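Local coordinates for minor fimbrium subunit Mfa5 (Porphyromonas gingivalis ATCC 33277, PDB 6TO1), which serves as an accessory subunit of the minor fimbriae, pili that mediate biofilm formation and adhesion to host cells and other oral bacteria, at residues 127-133 and 229-235; 359-363 and 393-397; 411-417 and 450-456; 426-432 and 443-447. All blocks are in the same frame, centred on the assembly; numbering follows the deposited sequence.

Contact 1 (127-133 and 229-235)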
# COMPACT_ATOMS: atom_id res chain seq x y z
N ASP A 127 6.28 17.60 5.67
CA ASP A 127 7.22 18.59 6.17
C ASP A 127 6.51 19.45 7.20
O ASP A 127 5.34 19.80 7.02
CB ASP A 127 7.78 19.47 5.04
CG ASP A 127 8.90 18.80 4.27
OD1 ASP A 127 9.57 17.90 4.82
OD2 ASP A 127 9.12 19.20 3.10
N VAL A 128 7.22 19.78 8.27
CA VAL A 128 6.69 20.52 9.42
C VAL A 128 7.61 21.68 9.70
O VAL A 128 8.83 21.51 9.74
CB VAL A 128 6.59 19.62 10.67
CG1 VAL A 128 6.06 20.40 11.87
CG2 VAL A 128 5.76 18.39 10.37
N VAL A 129 7.04 22.86 9.92
CA VAL A 129 7.79 24.00 10.43
C VAL A 129 7.24 24.34 11.80
O VAL A 129 6.06 24.71 11.92
CB VAL A 129 7.73 25.24 9.53
CG1 VAL A 129 8.67 26.32 10.14
CG2 VAL A 129 8.10 24.92 8.11
N MET A 130 8.07 24.23 12.82
CA MET A 130 7.71 24.63 14.16
C MET A 130 8.12 26.08 14.35
O MET A 130 9.23 26.48 13.97
CB MET A 130 8.41 23.75 15.20
CG MET A 130 7.96 22.30 15.17
SD MET A 130 8.91 21.32 16.34
CE MET A 130 8.31 21.92 17.92
N VAL A 131 7.22 26.87 14.95
CA VAL A 131 7.40 28.32 15.16
C VAL A 131 7.15 28.61 16.63
O VAL A 131 6.00 28.48 17.11
CB VAL A 131 6.44 29.14 14.27
CG1 VAL A 131 6.69 30.62 14.39
CG2 VAL A 131 6.54 28.65 12.83
N ILE A 132 8.18 29.07 17.35
CA ILE A 132 8.10 29.22 18.80
C ILE A 132 8.29 30.68 19.20
O ILE A 132 9.31 31.30 18.86
CB ILE A 132 9.10 28.31 19.55
CG1 ILE A 132 9.01 26.87 19.02
CG2 ILE A 132 8.85 28.34 21.07
CD1 ILE A 132 9.86 25.86 19.77
N ASP A 133 7.31 31.21 19.94
CA ASP A 133 7.31 32.52 20.59
C ASP A 133 8.31 32.53 21.73
O ASP A 133 8.14 31.79 22.70
CB ASP A 133 5.88 32.71 21.07
CG ASP A 133 5.59 34.03 21.73
OD1 ASP A 133 6.50 34.80 22.09
OD2 ASP A 133 4.38 34.27 21.92
N HIS A 229 2.76 21.14 7.35
CA HIS A 229 2.23 21.63 8.61
C HIS A 229 3.08 22.75 9.18
O HIS A 229 4.31 22.69 9.14
CB HIS A 229 2.17 20.53 9.69
CG HIS A 229 1.35 19.34 9.32
ND1 HIS A 229 0.05 19.17 9.75
CD2 HIS A 229 1.64 18.25 8.57
CE1 HIS A 229 -0.41 18.01 9.31
NE2 HIS A 229 0.53 17.45 8.57
N ILE A 230 2.42 23.77 9.73
CA ILE A 230 3.05 24.78 10.57
C ILE A 230 2.47 24.64 11.96
O ILE A 230 1.25 24.62 12.12
CB ILE A 230 2.84 26.20 10.02
CG1 ILE A 230 3.50 26.31 8.65
CG2 ILE A 230 3.34 27.25 11.01
CD1 ILE A 230 3.15 27.61 7.90
N ILE A 231 3.34 24.55 12.96
CA ILE A 231 2.93 24.48 14.36
C ILE A 231 3.40 25.76 15.06
O ILE A 231 4.60 25.97 15.22
CB ILE A 231 3.51 23.24 15.07
CG1 ILE A 231 3.07 21.95 14.39
CG2 ILE A 231 3.16 23.26 16.58
CD1 ILE A 231 3.97 20.73 14.78
N LEU A 232 2.45 26.56 15.54
CA LEU A 232 2.77 27.80 16.24
C LEU A 232 2.55 27.61 17.73
O LEU A 232 1.45 27.25 18.16
CB LEU A 232 1.90 28.96 15.73
CG LEU A 232 2.01 30.30 16.42
CD1 LEU A 232 3.39 30.92 16.24
CD2 LEU A 232 0.89 31.21 15.87
N MET A 233 3.58 27.89 18.51
CA MET A 233 3.57 27.74 19.96
C MET A 233 3.75 29.13 20.54
O MET A 233 4.83 29.72 20.46
CB MET A 233 4.70 26.80 20.40
CG MET A 233 4.47 25.37 19.93
SD MET A 233 5.94 24.36 19.66
CE MET A 233 6.66 24.42 21.30
N SER A 234 2.68 29.68 21.11
CA SER A 234 2.71 31.08 21.50
C SER A 234 1.78 31.30 22.68
O SER A 234 0.83 30.53 22.87
CB SER A 234 2.31 31.97 20.31
OG SER A 234 2.17 33.32 20.74
N ASP A 235 2.02 32.36 23.45
CA ASP A 235 0.97 32.66 24.43
C ASP A 235 -0.18 33.45 23.81
O ASP A 235 -1.18 33.67 24.50
CB ASP A 235 1.51 33.38 25.67
CG ASP A 235 2.10 34.74 25.38
OD1 ASP A 235 1.63 35.46 24.45
OD2 ASP A 235 3.05 35.09 26.13
O HOH W 1 3.71 36.52 23.27
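Strands 127-133 and 229-234 run parallel, 17° apart, with Val-128 beside His-229 and Ile-132 beside Met-233. They are neighbours in the central sheet of the von Willebrand factor type A domain. Six backbone hydrogen bonds alternate between them, from His-229 N to Asp-127 O at one end to Asp-133 N to Met-233 O at the other. On the face turned to helix 143-160, Val-128 CG1 meets Ile-231 CD1 at 3.6 Å. Further along this face, Met-233 CE lies 3.8 Å from Ile-132 CD1. The other face looks to helix 209-220. There the two branches of Val-131 divide the work: CG2 meets Ile-230 CG2 at 3.9 Å and CG1 meets Leu-232 CD1 at 3.8 Å. The polar end opens on the magnesium site of Ser-135, Ser-137 and Thr-207. Asp-133 begins the DxSxS sequence of a MIDAS, and Asp-133 OD1 is hydrogen-bonded to Ser-135 OG. A water donates to Asp-133 OD2 and Asp-235 OD1, while Asp-235 OD2 is hydrogen-bonded to Ser-137 OG. With CG anti to the backbone N (chi1 -178°), the Asp-133 carboxylate reaches the second strand. Its OD2 accepts from Ser-234 OG at 2.7 Å, on the anti side and 15° out of the carboxylate plane.

Contact 2 (359-363 and 393-397)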
# COMPACT_ATOMS: atom_id res chain seq x y z
N HIS A 359 -1.47 24.46 13.01
CA HIS A 359 -1.76 24.11 14.38
C HIS A 359 -1.29 25.22 15.31
O HIS A 359 -0.19 25.76 15.12
CB HIS A 359 -1.05 22.83 14.80
CG HIS A 359 -1.14 21.73 13.80
ND1 HIS A 359 -2.00 20.66 13.97
CD2 HIS A 359 -0.49 21.52 12.63
CE1 HIS A 359 -1.87 19.85 12.93
NE2 HIS A 359 -0.95 20.34 12.11
N THR A 360 -2.08 25.56 16.31
CA THR A 360 -1.64 26.56 17.27
C THR A 360 -1.80 25.98 18.67
O THR A 360 -2.75 25.25 18.96
CB THR A 360 -2.41 27.89 17.16
OG1 THR A 360 -3.81 27.62 17.32
CG2 THR A 360 -2.17 28.54 15.83
N ILE A 361 -0.89 26.36 19.54
CA ILE A 361 -0.85 25.86 20.91
C ILE A 361 -0.70 27.07 21.80
O ILE A 361 0.25 27.83 21.66
CB ILE A 361 0.31 24.87 21.12
CG1 ILE A 361 0.22 23.74 20.11
CG2 ILE A 361 0.31 24.37 22.54
CD1 ILE A 361 1.42 22.81 20.15
N GLY A 362 -1.64 27.26 22.73
CA GLY A 362 -1.68 28.46 23.54
C GLY A 362 -1.08 28.21 24.91
O GLY A 362 -1.59 27.40 25.68
N TYR A 363 0.00 28.92 25.21
CA TYR A 363 0.74 28.70 26.46
C TYR A 363 0.34 29.63 27.60
O TYR A 363 0.89 29.51 28.70
CB TYR A 363 2.25 28.81 26.17
CG TYR A 363 2.76 27.57 25.47
CD1 TYR A 363 3.45 26.58 26.16
CD2 TYR A 363 2.50 27.35 24.12
CE1 TYR A 363 3.89 25.45 25.53
CE2 TYR A 363 2.92 26.22 23.49
CZ TYR A 363 3.62 25.27 24.19
OH TYR A 363 4.03 24.14 23.55
N LEU A 393 -0.60 18.52 25.81
CA LEU A 393 0.76 18.43 25.29
C LEU A 393 1.19 16.98 25.13
O LEU A 393 1.83 16.62 24.14
CB LEU A 393 1.72 19.17 26.23
CG LEU A 393 1.54 20.67 26.38
CD1 LEU A 393 2.38 21.26 27.49
CD2 LEU A 393 1.86 21.37 25.04
N ALA A 394 0.84 16.13 26.09
CA ALA A 394 1.30 14.74 26.03
C ALA A 394 0.68 14.01 24.85
O ALA A 394 1.32 13.12 24.27
CB ALA A 394 0.97 14.03 27.34
N ALA A 395 -0.55 14.35 24.48
CA ALA A 395 -1.26 13.64 23.44
C ALA A 395 -0.97 14.15 22.03
O ALA A 395 -1.35 13.48 21.07
CB ALA A 395 -2.77 13.73 23.70
N ALA A 396 -0.29 15.27 21.88
CA ALA A 396 -0.27 15.93 20.58
C ALA A 396 0.73 15.32 19.61
O ALA A 396 1.82 14.89 19.98
CB ALA A 396 0.06 17.42 20.76
N PHE A 397 0.35 15.33 18.32
CA PHE A 397 1.25 15.00 17.19
C PHE A 397 1.70 13.54 17.24
O PHE A 397 2.87 13.23 16.96
CB PHE A 397 2.45 15.96 17.11
CG PHE A 397 2.03 17.40 17.07
CD1 PHE A 397 1.28 17.86 16.00
CD2 PHE A 397 2.31 18.25 18.11
CE1 PHE A 397 0.83 19.15 15.97
CE2 PHE A 397 1.86 19.56 18.08
CZ PHE A 397 1.12 20.00 17.02
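Phe-397 turns a ring edge to the face of His-359 in a T-shaped stack, with the planes at 76° and the centroids 5.3 Å apart. The contact joins strand 357-362 of the von Willebrand factor type A sheet to the end of helix 390-395 and the residues that follow it. Its tight part is the Phe-397 ring. One corner, CE1, stands 3.8 Å from His-359 ND1, over the imidazole but offset toward its rim. On the other side of CZ, CE2 meets Ile-361 CD1 at 3.9 Å, near the phenyl plane. Phe-397 thus wedges edge-on between two side chains of one strand. Phe-156 of helix 143-160 makes another edge-to-face pair with it. The imidazole has a polar tie as well, since His-359 NE2 is hydrogen-bonded to His-229 ND1. Fewer atoms meet at the helix. Against a whole ring edge, Leu-393 offers a single methyl, CD2, which is 4.2 Å from Ile-361 CG2. The same methyl also reaches Tyr-363, whose side chain leans in with CG anti to its carbonyl carbon (chi1 -76°). Next to Leu-393, Ala-394 and Ala-395 are exposed. The Tyr-363 hydroxyl is hydrogen-bonded to Ser-152 OG, and Leu-393 CD2 lies 3.8 Å from Tyr-363 OH.

Contact 3 (411-417 and 450-456)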
# COMPACT_ATOMS: atom_id res chain seq x y z
N GLY A 411 -8.78 -5.80 -8.23
CA GLY A 411 -7.85 -6.64 -8.93
C GLY A 411 -8.54 -7.84 -9.57
O GLY A 411 -9.49 -8.40 -9.00
N GLU A 412 -8.07 -8.20 -10.74
CA GLU A 412 -8.55 -9.39 -11.44
C GLU A 412 -7.34 -10.16 -11.94
O GLU A 412 -6.51 -9.62 -12.67
CB GLU A 412 -9.47 -9.03 -12.60
CG GLU A 412 -10.01 -10.31 -13.24
CD GLU A 412 -11.05 -10.03 -14.28
OE1 GLU A 412 -12.20 -9.74 -13.89
OE2 GLU A 412 -10.71 -10.09 -15.48
N VAL A 413 -7.24 -11.41 -11.49
CA VAL A 413 -6.22 -12.34 -11.96
C VAL A 413 -6.89 -13.31 -12.91
O VAL A 413 -7.87 -13.96 -12.54
CB VAL A 413 -5.58 -13.09 -10.79
CG1 VAL A 413 -4.65 -14.19 -11.31
CG2 VAL A 413 -4.83 -12.12 -9.88
N THR A 414 -6.37 -13.41 -14.12
CA THR A 414 -6.77 -14.43 -15.09
C THR A 414 -5.64 -15.45 -15.15
O THR A 414 -4.46 -15.08 -15.28
CB THR A 414 -7.04 -13.82 -16.46
OG1 THR A 414 -5.87 -13.11 -16.88
CG2 THR A 414 -8.24 -12.88 -16.40
N ASP A 415 -6.00 -16.74 -15.11
CA ASP A 415 -5.03 -17.83 -15.00
C ASP A 415 -5.55 -18.96 -15.87
O ASP A 415 -6.58 -19.57 -15.55
CB ASP A 415 -4.90 -18.25 -13.54
CG ASP A 415 -4.02 -19.47 -13.33
OD1 ASP A 415 -3.19 -19.81 -14.19
OD2 ASP A 415 -4.16 -20.08 -12.25
N PHE A 416 -4.89 -19.19 -17.00
CA PHE A 416 -5.25 -20.22 -17.96
C PHE A 416 -4.40 -21.44 -17.64
O PHE A 416 -3.18 -21.42 -17.80
CB PHE A 416 -5.01 -19.75 -19.39
CG PHE A 416 -5.99 -18.70 -19.88
CD1 PHE A 416 -7.19 -19.06 -20.46
CD2 PHE A 416 -5.68 -17.36 -19.78
CE1 PHE A 416 -8.07 -18.10 -20.92
CE2 PHE A 416 -6.55 -16.39 -20.23
CZ PHE A 416 -7.74 -16.76 -20.82
N VAL A 417 -5.05 -22.51 -17.18
CA VAL A 417 -4.32 -23.75 -16.89
C VAL A 417 -3.87 -24.40 -18.18
O VAL A 417 -4.58 -24.41 -19.19
CB VAL A 417 -5.20 -24.69 -16.04
CG1 VAL A 417 -4.46 -25.96 -15.75
CG2 VAL A 417 -5.59 -23.98 -14.75
N LYS A 450 -10.58 -23.59 -19.44
CA LYS A 450 -9.75 -23.91 -18.29
C LYS A 450 -9.16 -22.63 -17.69
O LYS A 450 -7.99 -22.56 -17.35
CB LYS A 450 -8.65 -24.90 -18.66
CG LYS A 450 -9.20 -26.25 -19.10
CD LYS A 450 -8.10 -27.10 -19.74
CE LYS A 450 -7.08 -27.54 -18.71
NZ LYS A 450 -6.02 -28.37 -19.31
N LYS A 451 -10.02 -21.64 -17.55
CA LYS A 451 -9.61 -20.30 -17.14
C LYS A 451 -10.14 -20.02 -15.75
O LYS A 451 -11.35 -20.08 -15.52
CB LYS A 451 -10.11 -19.25 -18.14
CG LYS A 451 -9.67 -17.82 -17.80
CD LYS A 451 -10.44 -16.82 -18.65
CE LYS A 451 -9.96 -15.40 -18.42
NZ LYS A 451 -10.80 -14.47 -19.22
N LEU A 452 -9.25 -19.70 -14.83
CA LEU A 452 -9.63 -19.22 -13.51
C LEU A 452 -9.61 -17.69 -13.56
O LEU A 452 -8.66 -17.11 -14.09
CB LEU A 452 -8.69 -19.74 -12.42
CG LEU A 452 -8.76 -21.24 -12.14
CD1 LEU A 452 -7.48 -21.68 -11.43
CD2 LEU A 452 -9.99 -21.57 -11.32
N THR A 453 -10.69 -17.06 -13.09
CA THR A 453 -10.74 -15.62 -12.95
C THR A 453 -10.98 -15.30 -11.49
O THR A 453 -12.02 -15.65 -10.92
CB THR A 453 -11.82 -15.01 -13.84
OG1 THR A 453 -11.58 -15.39 -15.20
CG2 THR A 453 -11.78 -13.48 -13.77
N TRP A 454 -10.00 -14.65 -10.88
CA TRP A 454 -9.99 -14.35 -9.46
C TRP A 454 -10.23 -12.85 -9.31
O TRP A 454 -9.42 -12.04 -9.75
CB TRP A 454 -8.64 -14.74 -8.86
CG TRP A 454 -8.43 -14.35 -7.43
CD1 TRP A 454 -9.38 -14.05 -6.48
CD2 TRP A 454 -7.17 -14.24 -6.77
NE1 TRP A 454 -8.77 -13.76 -5.28
CE2 TRP A 454 -7.41 -13.86 -5.44
CE3 TRP A 454 -5.84 -14.41 -7.20
CZ2 TRP A 454 -6.38 -13.66 -4.52
CZ3 TRP A 454 -4.82 -14.24 -6.29
CH2 TRP A 454 -5.10 -13.85 -4.96
N THR A 455 -11.35 -12.50 -8.68
CA THR A 455 -11.67 -11.11 -8.36
C THR A 455 -11.18 -10.87 -6.95
O THR A 455 -11.69 -11.46 -5.99
CB THR A 455 -13.18 -10.88 -8.47
OG1 THR A 455 -13.58 -11.07 -9.84
CG2 THR A 455 -13.54 -9.46 -8.03
N THR A 456 -10.17 -10.00 -6.80
CA THR A 456 -9.49 -9.96 -5.51
C THR A 456 -10.22 -9.11 -4.49
O THR A 456 -10.08 -9.36 -3.29
CB THR A 456 -8.06 -9.41 -5.66
OG1 THR A 456 -8.11 -8.04 -6.08
CG2 THR A 456 -7.29 -10.21 -6.65
O HOH W 2 -12.93 -9.03 -11.50
O HOH W 3 -5.44 -26.16 -21.55
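The Phe-416 ring carries the aliphatic chain of Lys-451 on one face. Lys-451 CG sits 3.8 Å from the ring centroid, 22° off the normal, in a CH-pi contact. The lysine is extended throughout and runs alongside the ring, so CD and CE follow CG, and CD lies 3.5 Å from Phe-416 CZ. Its CE then reaches Thr-414 CG2 at 3.7 Å. The indole of Trp-454 has Thr-456 CG2 over the centre of one face. Val-413 lies beside it, pointing the same way, and brings CG2 to within 3.7 Å of Trp-454 CE3. Strands 411-417 and 451-455 run antiparallel in a six-stranded sheet. It belongs to a domain next to the von Willebrand one, which also takes in strand 110-119. Val-413 with Trp-454 and Asp-415 with Leu-452 are hydrogen-bonded pairs. Lys-450 and Lys-451 both face Asp-446 of the next strand and form a G1 beta bulge. Val-413, Asp-415, Leu-452 and Trp-454 point inward, toward strands 110-119 and 463-473. Two polar groups on this side are bonded: Asp-415 OD2 to Tyr-469 OH, and Trp-454 NE1 to Asn-440 O. On the outer side, Glu-412 lays its carboxylate across Thr-453 CG2, 3.6 Å from Glu-412 CD. A water donates to Glu-412 OE1 at 2.6 Å and also bonds to Thr-455 OG1.

Contact 4 (426-432 and 443-447)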
# COMPACT_ATOMS: atom_id res chain seq x y z
N LEU A 426 -12.81 -29.50 -10.16
CA LEU A 426 -13.50 -28.48 -10.95
C LEU A 426 -14.12 -29.19 -12.16
O LEU A 426 -13.43 -29.53 -13.12
CB LEU A 426 -12.56 -27.36 -11.36
CG LEU A 426 -11.88 -26.63 -10.21
CD1 LEU A 426 -11.38 -25.25 -10.70
CD2 LEU A 426 -12.74 -26.46 -8.98
N THR A 427 -15.43 -29.43 -12.08
CA THR A 427 -16.14 -30.15 -13.12
C THR A 427 -17.07 -29.27 -13.94
O THR A 427 -17.40 -29.63 -15.07
CB THR A 427 -16.97 -31.29 -12.51
OG1 THR A 427 -17.95 -30.73 -11.62
CG2 THR A 427 -16.09 -32.25 -11.75
N GLN A 428 -17.51 -28.13 -13.39
CA GLN A 428 -18.41 -27.26 -14.12
C GLN A 428 -18.03 -25.80 -13.91
O GLN A 428 -17.40 -25.43 -12.92
CB GLN A 428 -19.87 -27.48 -13.72
CG GLN A 428 -20.12 -27.44 -12.23
CD GLN A 428 -21.58 -27.72 -11.88
OE1 GLN A 428 -22.47 -27.53 -12.70
NE2 GLN A 428 -21.81 -28.18 -10.66
N SER A 429 -18.45 -24.97 -14.86
CA SER A 429 -18.22 -23.55 -14.78
C SER A 429 -19.03 -22.94 -13.64
O SER A 429 -20.06 -23.48 -13.21
CB SER A 429 -18.58 -22.88 -16.11
OG SER A 429 -17.82 -23.41 -17.17
N GLY A 430 -18.56 -21.81 -13.15
CA GLY A 430 -19.26 -21.07 -12.13
C GLY A 430 -18.32 -20.71 -11.01
O GLY A 430 -17.09 -20.69 -11.18
N ASP A 431 -18.90 -20.42 -9.87
CA ASP A 431 -18.16 -19.98 -8.70
C ASP A 431 -17.46 -21.18 -8.07
O ASP A 431 -18.12 -22.15 -7.68
CB ASP A 431 -19.10 -19.31 -7.72
CG ASP A 431 -18.46 -19.06 -6.40
OD1 ASP A 431 -17.32 -18.57 -6.38
OD2 ASP A 431 -19.10 -19.36 -5.38
N VAL A 432 -16.14 -21.11 -7.97
CA VAL A 432 -15.36 -22.19 -7.37
C VAL A 432 -14.64 -21.72 -6.11
O VAL A 432 -13.74 -22.40 -5.63
CB VAL A 432 -14.37 -22.80 -8.38
CG1 VAL A 432 -15.14 -23.38 -9.57
CG2 VAL A 432 -13.32 -21.78 -8.88
N VAL A 443 -13.53 -16.57 -6.89
CA VAL A 443 -12.91 -17.17 -8.06
C VAL A 443 -13.97 -17.85 -8.92
O VAL A 443 -14.81 -18.61 -8.42
CB VAL A 443 -11.82 -18.18 -7.67
CG1 VAL A 443 -11.15 -18.73 -8.94
CG2 VAL A 443 -10.79 -17.54 -6.73
N HIS A 444 -13.93 -17.57 -10.21
CA HIS A 444 -14.78 -18.16 -11.23
C HIS A 444 -13.94 -19.07 -12.12
O HIS A 444 -12.77 -18.79 -12.39
CB HIS A 444 -15.41 -17.08 -12.10
CG HIS A 444 -16.22 -17.60 -13.23
ND1 HIS A 444 -17.55 -17.95 -13.09
CD2 HIS A 444 -15.90 -17.84 -14.52
CE1 HIS A 444 -18.01 -18.38 -14.25
NE2 HIS A 444 -17.03 -18.32 -15.13
N TYR A 445 -14.53 -20.17 -12.57
CA TYR A 445 -13.86 -21.12 -13.44
C TYR A 445 -14.71 -21.32 -14.68
O TYR A 445 -15.93 -21.49 -14.59
CB TYR A 445 -13.65 -22.46 -12.73
CG TYR A 445 -12.82 -23.44 -13.52
CD1 TYR A 445 -11.50 -23.18 -13.82
CD2 TYR A 445 -13.37 -24.65 -13.96
CE1 TYR A 445 -10.74 -24.07 -14.54
CE2 TYR A 445 -12.62 -25.55 -14.69
CZ TYR A 445 -11.30 -25.26 -14.97
OH TYR A 445 -10.53 -26.15 -15.68
N ASP A 446 -14.08 -21.25 -15.84
CA ASP A 446 -14.71 -21.65 -17.08
C ASP A 446 -14.13 -22.99 -17.53
O ASP A 446 -12.95 -23.08 -17.84
CB ASP A 446 -14.53 -20.60 -18.17
CG ASP A 446 -15.28 -20.96 -19.44
OD1 ASP A 446 -16.50 -20.77 -19.49
OD2 ASP A 446 -14.64 -21.46 -20.39
N VAL A 447 -14.99 -24.01 -17.60
CA VAL A 447 -14.54 -25.36 -17.93
C VAL A 447 -13.94 -25.41 -19.34
O VAL A 447 -12.94 -26.09 -19.58
CB VAL A 447 -15.70 -26.36 -17.80
CG1 VAL A 447 -16.87 -25.95 -18.70
CG2 VAL A 447 -15.24 -27.75 -18.14
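Gly-430 and Tyr-445 form a hydrogen-bonded antiparallel pair, joined in both directions. Gly-430 N donates to Tyr-445 O and Tyr-445 N donates to Gly-430 O, each at 3.0 Å and in the carbonyl plane. The short ladder continues with Val-432 N bonded to Val-443 O. Gly-430 has a positive phi of 131°, a backbone shape in which a CB would press on the carbonyl before it.

One side chain extends the polar row. Ser-429 OG accepts from Val-447 N at 2.9 Å, almost straight at 176°, where strand 442-446 has ended. The serine has OG anti to its carbonyl carbon (chi1 -59°), which sets the hydroxyl facing that N-H. Asp-431 OD1 is hydrogen-bonded to Thr-433 OG1, two residues on.

The apolar contacts gather round Tyr-445. Leu-426 CD1 lies over one face of its ring, 3.7 Å from the centroid, as a CH-pi contact. Val-432 approaches the root of the same side chain, its CG1 3.6 Å from Tyr-445 CB. Its other methyl, CG2, meets Val-443 CG1 at 3.7 Å.

Strand 430-431 is the outermost strand on this side of the six-stranded antiparallel sheet. Strand 442-446 is next, then strand 451-455, where Leu-452 touches Leu-426, Val-443 and Tyr-445.

The four contacts fall into two pairs, one in each of two domains. Contacts 1 and 2 have centres 10 Å apart and share the von Willebrand sheet. Leu-232 N bonds probably to His-359 O at 2.8 Å, and Ile-231 CD1 packs on Phe-397 CZ. Contact 1 is nearer the magnesium ion: the side chain of Asp-235 is about 4 Å from it, and that of Tyr-363 in contact 2 about 10 Å. Contacts 3 and 4 have centres 11 Å apart. Contact 4 is nested in the loop that contact 3 closes, and Thr-453 N makes a probable hydrogen bond to His-444 O at 2.8 Å. Between the pairs, contacts 1 and 3 have centres 52 Å apart, on opposite sides of the chain's centre.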